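Local coordinates for enoyl-CoA hydratase/isomerase family protein (Mycobacterium tuberculosis, PDB 4FN7) that belongs to the crotonase superfamily and probably acts as an enoyl-CoA hydratase or isomerase in lipid metabolism, at residues G82-Y87 against A217-I222; P74-L79 against G224-F229; A37-D42 against A86-S91. All coordinates share one frame; numbering follows the deposited sequence. Where two conformers were deposited one is given.

Contact 1: residues G82-Y87 against A217-I222; sequences GFELAY and AIRAGI
The guanidinium of R219 lies over one face of the Y87 ring, with NH2 close to the ring centre and 3.4 Å above its plane. The group is not stacked flat: its plane is turned 60° from the ring, and CZ stands 4.4 Å from the centroid of the Y87 ring in a cation-pi contact. The chain of R219 gets there by bending at chi2 and chi3, which folds CD and then NE back from a straight path. Its NH1 and NH2 point on to E84 and hold the carboxylate end-on in a bidentate salt bridge. NH1 lies 2.8 Å from E84 OE1 and NH2 2.8 Å from E84 OE2; each oxygen uses its syn lone pair, the two flat groups are nearly coplanar, and the NH2 bond is almost straight at 175°. The third nitrogen, NE, donates to a water that also hydrogen-bonds Y87 OH, so all three nitrogens of the arginine are engaged, which should restrict how the group can tilt or rotate. The carboxylate should keep the cation in place over the ring and partly offset its charge.

Beneath this polar layer the contact is apolar. I218 CG2 meets the edge of the Y87 ring at CD1, while I222 CG1 packs 3.7 Å from F83 CB. I222 CD1 reaches F83 O and E84 OE1.

The two segments form an antiparallel helix pair of the crotonase-family fold, 163° between their directions, with axes 9.8 Å apart. The C-terminal helix 200-223 thus covers one flank of helix 73-90, whose F83 also packs on A140 and A141 of helix 139-148, while L85 turns to helix 28-44 and its residues L34, N35 and I38.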
ATOM      1  N   GLY A  82      18.334 -17.296   6.929  1.00  9.92           N
ATOM      2  CA  GLY A  82      17.715 -16.713   5.754  1.00 11.43           C
ATOM      3  C   GLY A  82      17.177 -15.331   6.061  1.00  9.80           C
ATOM      4  O   GLY A  82      17.359 -14.382   5.297  1.00  9.71           O
ATOM      5  N   PHE A  83      16.505 -15.209   7.195  1.00  9.56           N
ATOM      6  CA  PHE A  83      15.939 -13.921   7.558  1.00  9.29           C
ATOM      7  C   PHE A  83      16.995 -12.922   8.018  1.00  9.60           C
ATOM      8  O   PHE A  83      16.836 -11.722   7.821  1.00 10.27           O
ATOM      9  CB  PHE A  83      14.806 -14.104   8.567  1.00 10.60           C
ATOM     10  CG  PHE A  83      13.673 -14.920   8.023  1.00 11.06           C
ATOM     11  CD1 PHE A  83      13.148 -14.632   6.776  1.00 12.98           C
ATOM     12  CD2 PHE A  83      13.170 -15.999   8.726  1.00 12.37           C
ATOM     13  CE1 PHE A  83      12.111 -15.384   6.247  1.00 14.14           C
ATOM     14  CE2 PHE A  83      12.133 -16.759   8.203  1.00 13.64           C
ATOM     15  CZ  PHE A  83      11.607 -16.451   6.962  1.00 13.89           C
ATOM     16  N   GLU A  84      18.091 -13.422   8.582  1.00  9.76           N
ATOM     17  CA  GLU A  84      19.229 -12.559   8.896  1.00 10.97           C
ATOM     18  C   GLU A  84      19.860 -11.995   7.618  1.00  9.46           C
ATOM     19  O   GLU A  84      20.240 -10.825   7.564  1.00 10.92           O
ATOM     20  CB  GLU A  84      20.283 -13.313   9.706  1.00 12.49           C
ATOM     21  CG  GLU A  84      21.332 -12.397  10.294  1.00 18.41           C
ATOM     22  CD  GLU A  84      20.735 -11.445  11.307  1.00 22.55           C
ATOM     23  OE1 GLU A  84      20.054 -11.927  12.235  1.00 23.79           O
ATOM     24  OE2 GLU A  84      20.933 -10.220  11.172  1.00 25.76           O
ATOM     25  N   LEU A  85      19.975 -12.834   6.595  1.00  9.08           N
ATOM     26  CA  LEU A  85      20.439 -12.387   5.288  1.00  9.21           C
ATOM     27  C   LEU A  85      19.511 -11.304   4.728  1.00  9.45           C
ATOM     28  O   LEU A  85      19.966 -10.291   4.195  1.00  9.87           O
ATOM     29  CB  LEU A  85      20.520 -13.577   4.331  1.00 12.58           C
ATOM     30  CG  LEU A  85      21.079 -13.304   2.944  1.00 18.61           C
ATOM     31  CD1 LEU A  85      22.495 -12.756   3.044  1.00 17.81           C
ATOM     32  CD2 LEU A  85      21.058 -14.585   2.134  1.00 20.47           C
ATOM     33  N   ALA A  86      18.204 -11.508   4.854  1.00  9.19           N
ATOM     34  CA  ALA A  86      17.250 -10.494   4.426  1.00  9.40           C
ATOM     35  C   ALA A  86      17.470  -9.183   5.181  1.00  9.42           C
ATOM     36  O   ALA A  86      17.485  -8.111   4.586  1.00  9.51           O
ATOM     37  CB  ALA A  86      15.815 -10.992   4.613  1.00 10.46           C
ATOM     38  N   TYR A  87      17.645  -9.274   6.495  1.00  8.93           N
ATOM     39  CA  TYR A  87      17.910  -8.090   7.297  1.00  9.80           C
ATOM     40  C   TYR A  87      19.184  -7.387   6.806  1.00  8.53           C
ATOM     41  O   TYR A  87      19.218  -6.163   6.650  1.00  9.89           O
ATOM     42  CB  TYR A  87      18.038  -8.467   8.775  1.00 10.42           C
ATOM     43  CG  TYR A  87      18.142  -7.283   9.703  1.00  9.88           C
ATOM     44  CD1 TYR A  87      17.045  -6.851  10.439  1.00 12.39           C
ATOM     45  CD2 TYR A  87      19.342  -6.587   9.843  1.00 11.81           C
ATOM     46  CE1 TYR A  87      17.139  -5.760  11.294  1.00 14.03           C
ATOM     47  CE2 TYR A  87      19.444  -5.498  10.690  1.00 13.80           C
ATOM     48  CZ  TYR A  87      18.343  -5.087  11.413  1.00 14.46           C
ATOM     49  OH  TYR A  87      18.457  -3.998  12.247  1.00 17.55           O
ATOM     50  N   ALA A 217      10.724  -5.240  13.211  1.00 12.16           N
ATOM     51  CA  ALA A 217       9.829  -6.394  13.231  1.00 13.17           C
ATOM     52  C   ALA A 217      10.501  -7.657  12.679  1.00 13.17           C
ATOM     53  O   ALA A 217      10.240  -8.765  13.148  1.00 13.84           O
ATOM     54  CB  ALA A 217       8.546  -6.090  12.485  1.00 13.31           C
ATOM     55  N   ILE A 218      11.366  -7.494  11.686  1.00 11.15           N
ATOM     56  CA  ILE A 218      12.136  -8.620  11.175  1.00 11.08           C
ATOM     57  C   ILE A 218      13.070  -9.157  12.257  1.00 11.63           C
ATOM     58  O   ILE A 218      13.173 -10.363  12.450  1.00 12.82           O
ATOM     59  CB  ILE A 218      12.908  -8.229   9.902  1.00 10.02           C
ATOM     60  CG1 ILE A 218      11.921  -8.011   8.751  1.00 11.42           C
ATOM     61  CG2 ILE A 218      13.915  -9.301   9.530  1.00 12.00           C
ATOM     62  CD1 ILE A 218      12.515  -7.307   7.540  1.00 11.27           C
ATOM     63  N   ARG A 219      13.725  -8.256  12.979  1.00 12.75           N
ATOM     64  CA  ARG A 219      14.562  -8.652  14.102  1.00 14.66           C
ATOM     65  C   ARG A 219      13.753  -9.455  15.120  1.00 15.08           C
ATOM     66  O   ARG A 219      14.194 -10.504  15.589  1.00 16.00           O
ATOM     67  CB  ARG A 219      15.177  -7.420  14.769  1.00 17.48           C
ATOM     68  CG  ARG A 219      15.983  -7.712  16.018  1.00 20.61           C
ATOM     69  CD  ARG A 219      17.121  -8.672  15.726  1.00 23.53           C
ATOM     70  NE  ARG A 219      17.886  -8.239  14.565  1.00 23.75           N
ATOM     71  CZ  ARG A 219      18.683  -9.028  13.854  1.00 23.28           C
ATOM     72  NH1 ARG A 219      18.823 -10.306  14.184  1.00 24.26           N
ATOM     73  NH2 ARG A 219      19.333  -8.539  12.805  1.00 22.08           N
ATOM     74  N   ALA A 220      12.567  -8.958  15.464  1.00 14.59           N
ATOM     75  CA  ALA A 220      11.703  -9.671  16.397  1.00 15.51           C
ATOM     76  C   ALA A 220      11.332 -11.039  15.840  1.00 15.86           C
ATOM     77  O   ALA A 220      11.241 -12.017  16.581  1.00 17.38           O
ATOM     78  CB  ALA A 220      10.450  -8.861  16.693  1.00 16.09           C
ATOM     79  N   GLY A 221      11.107 -11.101  14.533  1.00 16.00           N
ATOM     80  CA  GLY A 221      10.742 -12.345  13.882  1.00 14.31           C
ATOM     81  C   GLY A 221      11.867 -13.360  13.889  1.00 14.10           C
ATOM     82  O   GLY A 221      11.638 -14.562  14.020  1.00 15.28           O
ATOM     83  N   ILE A 222      13.094 -12.876  13.738  1.00 14.22           N
ATOM     84  CA  ILE A 222      14.264 -13.736  13.803  1.00 14.48           C
ATOM     85  C   ILE A 222      14.401 -14.292  15.217  1.00 16.69           C
ATOM     86  O   ILE A 222      14.583 -15.500  15.414  1.00 15.93           O
ATOM     87  CB  ILE A 222      15.541 -12.964  13.392  1.00 13.99           C
ATOM     88  CG1 ILE A 222      15.502 -12.640  11.893  1.00 14.40           C
ATOM     89  CG2 ILE A 222      16.789 -13.763  13.748  1.00 14.56           C
ATOM     90  CD1 ILE A 222      16.541 -11.625  11.447  1.00 13.79           C
TER
HETATM   91  O   HOH W   1      18.450  -5.380  14.877  0.91 35.37           O

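Contact 2: residues P74-L79 against G224-F229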
ATOM      1  N   PRO A  74      17.880 -27.795  12.920  1.00 19.16           N
ATOM      2  CA  PRO A  74      18.363 -27.475  11.571  1.00 19.12           C
ATOM      3  C   PRO A  74      17.430 -26.528  10.809  1.00 16.89           C
ATOM      4  O   PRO A  74      17.907 -25.655  10.082  1.00 17.15           O
ATOM      5  CB  PRO A  74      18.418 -28.844  10.888  1.00 20.88           C
ATOM      6  CG  PRO A  74      18.649 -29.806  12.017  1.00 21.27           C
ATOM      7  CD  PRO A  74      17.846 -29.249  13.165  1.00 20.11           C
ATOM      8  N   ALA A  75      16.122 -26.697  10.975  1.00 16.16           N
ATOM      9  CA  ALA A  75      15.156 -25.824  10.317  1.00 15.98           C
ATOM     10  C   ALA A  75      15.187 -24.433  10.939  1.00 14.43           C
ATOM     11  O   ALA A  75      15.169 -23.433  10.227  1.00 15.19           O
ATOM     12  CB  ALA A  75      13.756 -26.411  10.392  1.00 16.19           C
ATOM     13  N   ILE A  76      15.233 -24.375  12.268  1.00 15.07           N
ATOM     14  CA  ILE A  76      15.335 -23.099  12.974  1.00 15.76           C
ATOM     15  C   ILE A  76      16.562 -22.328  12.499  1.00 14.44           C
ATOM     16  O   ILE A  76      16.488 -21.142  12.177  1.00 15.01           O
ATOM     17  CB  ILE A  76      15.431 -23.307  14.500  1.00 18.56           C
ATOM     18  CG1 ILE A  76      14.088 -23.779  15.061  1.00 19.93           C
ATOM     19  CG2 ILE A  76      15.864 -22.028  15.193  1.00 18.33           C
ATOM     20  CD1 ILE A  76      14.144 -24.206  16.527  1.00 21.05           C
ATOM     21  N   ASP A  77      17.702 -23.006  12.464  1.00 13.67           N
ATOM     22  CA  ASP A  77      18.943 -22.368  12.038  1.00 14.84           C
ATOM     23  C   ASP A  77      18.876 -21.875  10.597  1.00 11.81           C
ATOM     24  O   ASP A  77      19.361 -20.789  10.290  1.00 12.46           O
ATOM     25  CB  ASP A  77      20.123 -23.328  12.202  1.00 17.44           C
ATOM     26  CG  ASP A  77      20.444 -23.621  13.656  1.00 21.34           C
ATOM     27  OD1 ASP A  77      19.990 -22.863  14.536  1.00 23.46           O
ATOM     28  OD2 ASP A  77      21.163 -24.610  13.916  1.00 23.81           O
ATOM     29  N   MET A  78      18.286 -22.676   9.709  1.00 12.89           N
ATOM     30  CA  MET A  78      18.167 -22.289   8.305  1.00 11.76           C
ATOM     31  C   MET A  78      17.251 -21.080   8.145  1.00 10.84           C
ATOM     32  O   MET A  78      17.572 -20.147   7.406  1.00 10.62           O
ATOM     33  CB  MET A  78      17.672 -23.452   7.442  1.00 12.26           C
ATOM     34  CG  MET A  78      17.483 -23.079   5.982  1.00 13.03           C
ATOM     35  SD  MET A  78      16.982 -24.478   4.971  1.00 13.60           S
ATOM     36  CE  MET A  78      15.403 -24.869   5.735  1.00 15.30           C
ATOM     37  N   LEU A  79      16.122 -21.082   8.848  1.00 11.45           N
ATOM     38  CA  LEU A  79      15.202 -19.956   8.779  1.00 10.81           C
ATOM     39  C   LEU A  79      15.827 -18.698   9.367  1.00 11.41           C
ATOM     40  O   LEU A  79      15.766 -17.635   8.759  1.00 11.27           O
ATOM     41  CB  LEU A  79      13.877 -20.282   9.466  1.00 13.75           C
ATOM     42  CG  LEU A  79      12.785 -20.785   8.513  1.00 15.88           C
ATOM     43  CD1 LEU A  79      13.249 -22.018   7.746  1.00 17.41           C
ATOM     44  CD2 LEU A  79      11.504 -21.061   9.278  1.00 18.68           C
ATOM     45  N   GLY A 224      12.143 -14.735  17.312  1.00 18.60           N
ATOM     46  CA  GLY A 224      11.008 -15.584  17.633  1.00 18.81           C
ATOM     47  C   GLY A 224      10.909 -16.906  16.888  1.00 19.13           C
ATOM     48  O   GLY A 224       9.971 -17.669  17.123  1.00 21.79           O
ATOM     49  N   ILE A 225      11.867 -17.199  16.011  1.00 17.20           N
ATOM     50  CA  ILE A 225      11.785 -18.403  15.189  1.00 18.09           C
ATOM     51  C   ILE A 225      11.686 -19.672  16.026  1.00 18.21           C
ATOM     52  O   ILE A 225      10.860 -20.541  15.743  1.00 19.46           O
ATOM     53  CB  ILE A 225      12.975 -18.536  14.217  1.00 18.13           C
ATOM     54  CG1 ILE A 225      12.876 -17.501  13.097  1.00 19.74           C
ATOM     55  CG2 ILE A 225      13.012 -19.940  13.614  1.00 20.54           C
ATOM     56  CD1 ILE A 225      11.661 -17.667  12.222  1.00 22.17           C
ATOM     57  N   ALA A 226      12.530 -19.794  17.047  1.00 17.55           N
ATOM     58  CA  ALA A 226      12.512 -20.993  17.879  1.00 20.84           C
ATOM     59  C   ALA A 226      11.156 -21.185  18.553  1.00 25.66           C
ATOM     60  O   ALA A 226      10.671 -22.311  18.679  1.00 27.85           O
ATOM     61  CB  ALA A 226      13.628 -20.949  18.915  1.00 23.49           C
ATOM     62  N   ALA A 227      10.543 -20.087  18.984  1.00 27.65           N
ATOM     63  CA  ALA A 227       9.224 -20.151  19.607  1.00 31.03           C
ATOM     64  C   ALA A 227       8.166 -20.617  18.611  1.00 33.26           C
ATOM     65  O   ALA A 227       7.215 -21.311  18.983  1.00 35.06           O
ATOM     66  CB  ALA A 227       8.843 -18.803  20.201  1.00 30.89           C
ATOM     67  N   GLU A 228       8.331 -20.228  17.349  1.00 35.75           N
ATOM     68  CA  GLU A 228       7.424 -20.664  16.293  1.00 36.64           C
ATOM     69  C   GLU A 228       7.478 -22.178  16.141  1.00 39.33           C
ATOM     70  O   GLU A 228       6.515 -22.801  15.694  1.00 41.59           O
ATOM     71  CB  GLU A 228       7.760 -19.995  14.956  1.00 34.56           C
ATOM     72  CG  GLU A 228       7.329 -18.539  14.834  1.00 32.12           C
ATOM     73  CD  GLU A 228       7.164 -18.104  13.384  1.00 28.99           C
ATOM     74  OE1 GLU A 228       6.458 -18.813  12.631  1.00 29.29           O
ATOM     75  OE2 GLU A 228       7.737 -17.060  12.995  1.00 23.22           O
ATOM     76  N   PHE A 229       8.611 -22.763  16.515  1.00 39.21           N
ATOM     77  CA  PHE A 229       8.787 -24.209  16.455  1.00 39.55           C
ATOM     78  C   PHE A 229       8.449 -24.866  17.788  1.00 41.46           C
ATOM     79  O   PHE A 229       8.774 -26.031  18.019  1.00 43.18           O
ATOM     80  CB  PHE A 229      10.215 -24.565  16.031  1.00 38.13           C
ATOM     81  CG  PHE A 229      10.443 -24.484  14.549  1.00 35.88           C
ATOM     82  CD1 PHE A 229      10.458 -25.633  13.776  1.00 35.36           C
ATOM     83  CD2 PHE A 229      10.634 -23.262  13.929  1.00 34.64           C
ATOM     84  CE1 PHE A 229      10.663 -25.565  12.412  1.00 35.47           C
ATOM     85  CE2 PHE A 229      10.839 -23.188  12.565  1.00 35.13           C
ATOM     86  CZ  PHE A 229      10.853 -24.341  11.806  1.00 35.21           C
TER
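I76 and F229 have the largest shares of this contact, their side chains sliding past each other in opposite directions. I76 CG1 sits over one face of the F229 ring, 4.0 Å from its centroid and displaced toward the CG-CD2 bond at the rim, a CH-pi contact. The CG1 branch is anti to the carbonyl carbon (chi1 -71°), and from it CD1 extends to A226, where it lies 3.8 Å from CA and also touches F229 CB. The second branch, CG2, turns to I225 and meets I225 CG2 at 3.9 Å.

Two further residues of helix 73-90 touch the ring. L79 CD2 comes to its edge, 4.0 Å from F229 CE2 and near the ring plane, its side chain crossing the phenylalanine at about a right angle. A75 CB rests against F229 CE1 and CZ. The ring is therefore touched by three residues that share one side of a helix, in the i, i+1, i+4 pattern of successive turns. Here the C-terminal end of the crotonase-family chain, the short weakly bonded helix 225-228 that follows helix 200-223, is laid against the N-terminal part of helix 73-90.

I225 CG2 also lies 4.3 Å from L79 CB, and outside the contact the same isoleucine packs on R80 and F83. No hydrogen bond crosses between 74-79 and 224-229. The polar ties of the terminal turn lead elsewhere: E228 OE2 accepts from the backbone N of Y139, and E228 OE1 forms a salt bridge with R209 of a second subunit.

Contact 3: residues A37-D42 against A86-S91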
ATOM      1  N   ALA A  37      30.105 -13.750   0.033  1.00 10.49           N
ATOM      2  CA  ALA A  37      30.160 -12.876  -1.129  1.00 11.50           C
ATOM      3  C   ALA A  37      29.859 -11.433  -0.738  1.00  9.88           C
ATOM      4  O   ALA A  37      30.493 -10.499  -1.236  1.00 10.05           O
ATOM      5  CB  ALA A  37      29.187 -13.348  -2.192  1.00 11.51           C
ATOM      6  N   ILE A  38      28.878 -11.237   0.139  1.00  9.87           N
ATOM      7  CA  ILE A  38      28.571  -9.887   0.595  1.00 10.41           C
ATOM      8  C   ILE A  38      29.739  -9.355   1.444  1.00 10.07           C
ATOM      9  O   ILE A  38      30.055  -8.166   1.380  1.00 10.31           O
ATOM     10  CB  ILE A  38      27.215  -9.800   1.352  1.00 10.76           C
ATOM     11  CG1 ILE A  38      26.079 -10.341   0.474  1.00 12.39           C
ATOM     12  CG2 ILE A  38      26.937  -8.356   1.785  1.00 11.17           C
ATOM     13  CD1 ILE A  38      24.800 -10.658   1.230  1.00 13.70           C
ATOM     14  N   ASP A  39      30.383 -10.226   2.222  1.00 10.06           N
ATOM     15  CA  ASP A  39      31.607  -9.831   2.929  1.00 10.55           C
ATOM     16  C   ASP A  39      32.647  -9.286   1.942  1.00 10.89           C
ATOM     17  O   ASP A  39      33.305  -8.282   2.224  1.00 11.68           O
ATOM     18  CB  ASP A  39      32.246 -11.000   3.695  1.00 11.75           C
ATOM     19  CG  ASP A  39      31.409 -11.501   4.859  1.00 14.23           C
ATOM     20  OD1 ASP A  39      30.441 -10.832   5.287  1.00 13.84           O
ATOM     21  OD2 ASP A  39      31.761 -12.587   5.365  1.00 14.47           O
ATOM     22  N   ASN A  40      32.821  -9.964   0.806  1.00 11.04           N
ATOM     23  CA  ASN A  40      33.737  -9.473  -0.226  1.00 11.66           C
ATOM     24  C   ASN A  40      33.344  -8.080  -0.699  1.00 10.95           C
ATOM     25  O   ASN A  40      34.195  -7.203  -0.872  1.00 11.88           O
ATOM     26  CB  ASN A  40      33.788 -10.403  -1.441  1.00 12.64           C
ATOM     27  CG  ASN A  40      34.434 -11.734  -1.145  1.00 15.59           C
ATOM     28  OD1 ASN A  40      35.170 -11.883  -0.174  1.00 14.96           O
ATOM     29  ND2 ASN A  40      34.156 -12.720  -1.992  1.00 20.43           N
ATOM     30  N   ALA A  41      32.049  -7.893  -0.934  1.00 11.26           N
ATOM     31  CA  ALA A  41      31.539  -6.605  -1.370  1.00 11.52           C
ATOM     32  C   ALA A  41      31.817  -5.537  -0.324  1.00 10.43           C
ATOM     33  O   ALA A  41      32.140  -4.395  -0.664  1.00 11.21           O
ATOM     34  CB  ALA A  41      30.045  -6.691  -1.659  1.00 12.52           C
ATOM     35  N   ASP A  42      31.689  -5.904   0.947  1.00 11.35           N
ATOM     36  CA  ASP A  42      32.030  -4.996   2.040  1.00 12.30           C
ATOM     37  C   ASP A  42      33.503  -4.598   1.979  1.00 11.74           C
ATOM     38  O   ASP A  42      33.847  -3.415   2.070  1.00 13.07           O
ATOM     39  CB  ASP A  42      31.741  -5.629   3.406  1.00 12.30           C
ATOM     40  CG  ASP A  42      30.252  -5.742   3.718  1.00 12.58           C
ATOM     41  OD1 ASP A  42      29.416  -5.148   3.006  1.00 13.53           O
ATOM     42  OD2 ASP A  42      29.925  -6.414   4.719  1.00 14.35           O
ATOM     43  N   ALA A  86      18.204 -11.508   4.854  1.00  9.19           N
ATOM     44  CA  ALA A  86      17.250 -10.494   4.426  1.00  9.40           C
ATOM     45  C   ALA A  86      17.470  -9.183   5.181  1.00  9.42           C
ATOM     46  O   ALA A  86      17.485  -8.111   4.586  1.00  9.51           O
ATOM     47  CB  ALA A  86      15.815 -10.992   4.613  1.00 10.46           C
ATOM     48  N   TYR A  87      17.645  -9.274   6.495  1.00  8.93           N
ATOM     49  CA  TYR A  87      17.910  -8.090   7.297  1.00  9.80           C
ATOM     50  C   TYR A  87      19.184  -7.387   6.806  1.00  8.53           C
ATOM     51  O   TYR A  87      19.218  -6.163   6.650  1.00  9.89           O
ATOM     52  CB  TYR A  87      18.038  -8.467   8.775  1.00 10.42           C
ATOM     53  CG  TYR A  87      18.142  -7.283   9.703  1.00  9.88           C
ATOM     54  CD1 TYR A  87      17.045  -6.851  10.439  1.00 12.39           C
ATOM     55  CD2 TYR A  87      19.342  -6.587   9.843  1.00 11.81           C
ATOM     56  CE1 TYR A  87      17.139  -5.760  11.294  1.00 14.03           C
ATOM     57  CE2 TYR A  87      19.444  -5.498  10.690  1.00 13.80           C
ATOM     58  CZ  TYR A  87      18.343  -5.087  11.413  1.00 14.46           C
ATOM     59  OH  TYR A  87      18.457  -3.998  12.247  1.00 17.55           O
ATOM     60  N   ARG A  88      20.228  -8.173   6.562  1.00  9.14           N
ATOM     61  CA  ARG A  88      21.508  -7.637   6.100  1.00  8.99           C
ATOM     62  C   ARG A  88      21.351  -6.870   4.793  1.00  8.68           C
ATOM     63  O   ARG A  88      21.904  -5.782   4.626  1.00 10.06           O
ATOM     64  CB  ARG A  88      22.527  -8.763   5.923  1.00  9.66           C
ATOM     65  CG  ARG A  88      23.920  -8.262   5.606  1.00  9.55           C
ATOM     66  CD  ARG A  88      24.907  -9.400   5.466  1.00 11.12           C
ATOM     67  NE  ARG A  88      26.250  -8.859   5.257  1.00 10.85           N
ATOM     68  CZ  ARG A  88      27.334  -9.586   5.019  1.00 10.78           C
ATOM     69  NH1 ARG A  88      27.261 -10.906   4.939  1.00 11.73           N
ATOM     70  NH2 ARG A  88      28.496  -8.975   4.848  1.00 12.61           N
ATOM     71  N   LEU A  89      20.581  -7.422   3.864  1.00  8.98           N
ATOM     72  CA  LEU A  89      20.408  -6.779   2.572  1.00  8.79           C
ATOM     73  C   LEU A  89      19.479  -5.569   2.620  1.00  7.98           C
ATOM     74  O   LEU A  89      19.737  -4.570   1.959  1.00  9.13           O
ATOM     75  CB  LEU A  89      19.945  -7.791   1.524  1.00  9.79           C
ATOM     76  CG  LEU A  89      21.061  -8.763   1.120  1.00 10.61           C
ATOM     77  CD1 LEU A  89      20.494  -9.940   0.347  1.00 12.54           C
ATOM     78  CD2 LEU A  89      22.147  -8.051   0.308  1.00 12.08           C
ATOM     79  N   LEU A  90      18.394  -5.654   3.389  1.00  8.39           N
ATOM     80  CA  LEU A  90      17.473  -4.529   3.523  1.00  8.71           C
ATOM     81  C   LEU A  90      18.139  -3.335   4.197  1.00  9.21           C
ATOM     82  O   LEU A  90      17.734  -2.196   3.985  1.00  9.99           O
ATOM     83  CB  LEU A  90      16.233  -4.938   4.319  1.00  9.18           C
ATOM     84  CG  LEU A  90      15.139  -5.669   3.529  1.00 10.21           C
ATOM     85  CD1 LEU A  90      14.106  -6.278   4.471  1.00 13.07           C
ATOM     86  CD2 LEU A  90      14.468  -4.761   2.508  1.00 10.90           C
ATOM     87  N   SER A  91      19.160  -3.603   5.010  1.00  8.64           N
ATOM     88  CA  SER A  91      19.849  -2.521   5.703  0.72  9.36           C
ATOM     89  C   SER A  91      21.178  -2.167   5.036  1.00  9.70           C
ATOM     90  O   SER A  91      21.921  -1.316   5.529  1.00 10.19           O
ATOM     91  CB  SER A  91      20.063  -2.881   7.173  0.72 12.19           C
ATOM     92  OG  SER A  91      20.887  -4.021   7.298  0.72 11.21           O
TER
HETATM   93  O   HOH W   2      27.072  -6.111   5.677  1.00 26.21           O
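R88 NH2 is held by two carboxylates of helix 28-44, donating to D39 OD1 at 2.7 Å and to D42 OD2 at 2.9 Å. The two bonds differ in approach. D39 OD1 accepts through its anti lone pair from a position tilted 19° out of the guanidinium plane, and the side chains cross at about a right angle. D42 reaches R88 tip to tip, with OD2 in the guanidinium plane, but NH2 stands well above the plane of that carboxylate. NH1 adds only a weak, bent bond to the same D39 OD1. On the NE side a water accepts from R88 NE and donates to D42 OD2, closing a ring of contacts between arginine and aspartate.

The arginine spans the gap because its chain is fully extended: CG is anti to the backbone N (chi1 -173°), and the following torsions are all anti. Such reach is needed where the axes of the two helices are 12.5 Å apart. Helices 28-44 and 73-90 run roughly parallel here, at 26°, beside the central sheet of the crotonase fold, and R88 bridges them. I38 and R88 slide past each other in opposite directions. I38 CG2 sits over one face of the guanidinium, offset toward the rim and 3.5 Å from R88 CZ, while I38 CD1 packs 3.8 Å from L89 CD2. That apolar pair borders the sheet, since L89 also touches L49 and I51 of strand 48-52.

The network has further partners: R88 NH1 bonds N35 OD1, and D42 OD1 bonds Y92 OH. The carboxylates and the guanidinium probably offset each other's charge, and the shared NH2 should lessen the repulsion between D39 and D42.

How the contacts relate
Helix 73-90 takes part in all three contacts, meeting the C-terminal helices 225-228 and 200-223 in contacts 2 and 1 and helix 28-44 in contact 3. Contact 2 is buried and wholly apolar across its segments, although it lies farthest from the chain centre. Contacts 1 and 3 are partly buried, and each pairs an apolar layer with an arginine salt bridge: one is end-on to a single glutamate and backed by an aromatic ring, the other shared by two aspartates over an isoleucine. Packing joins neighbours, through F83 and I225 between contacts 1 and 2, and through L85 with I38 and I218 with L90 between contacts 1 and 3. Contacts 2 and 3 do not touch.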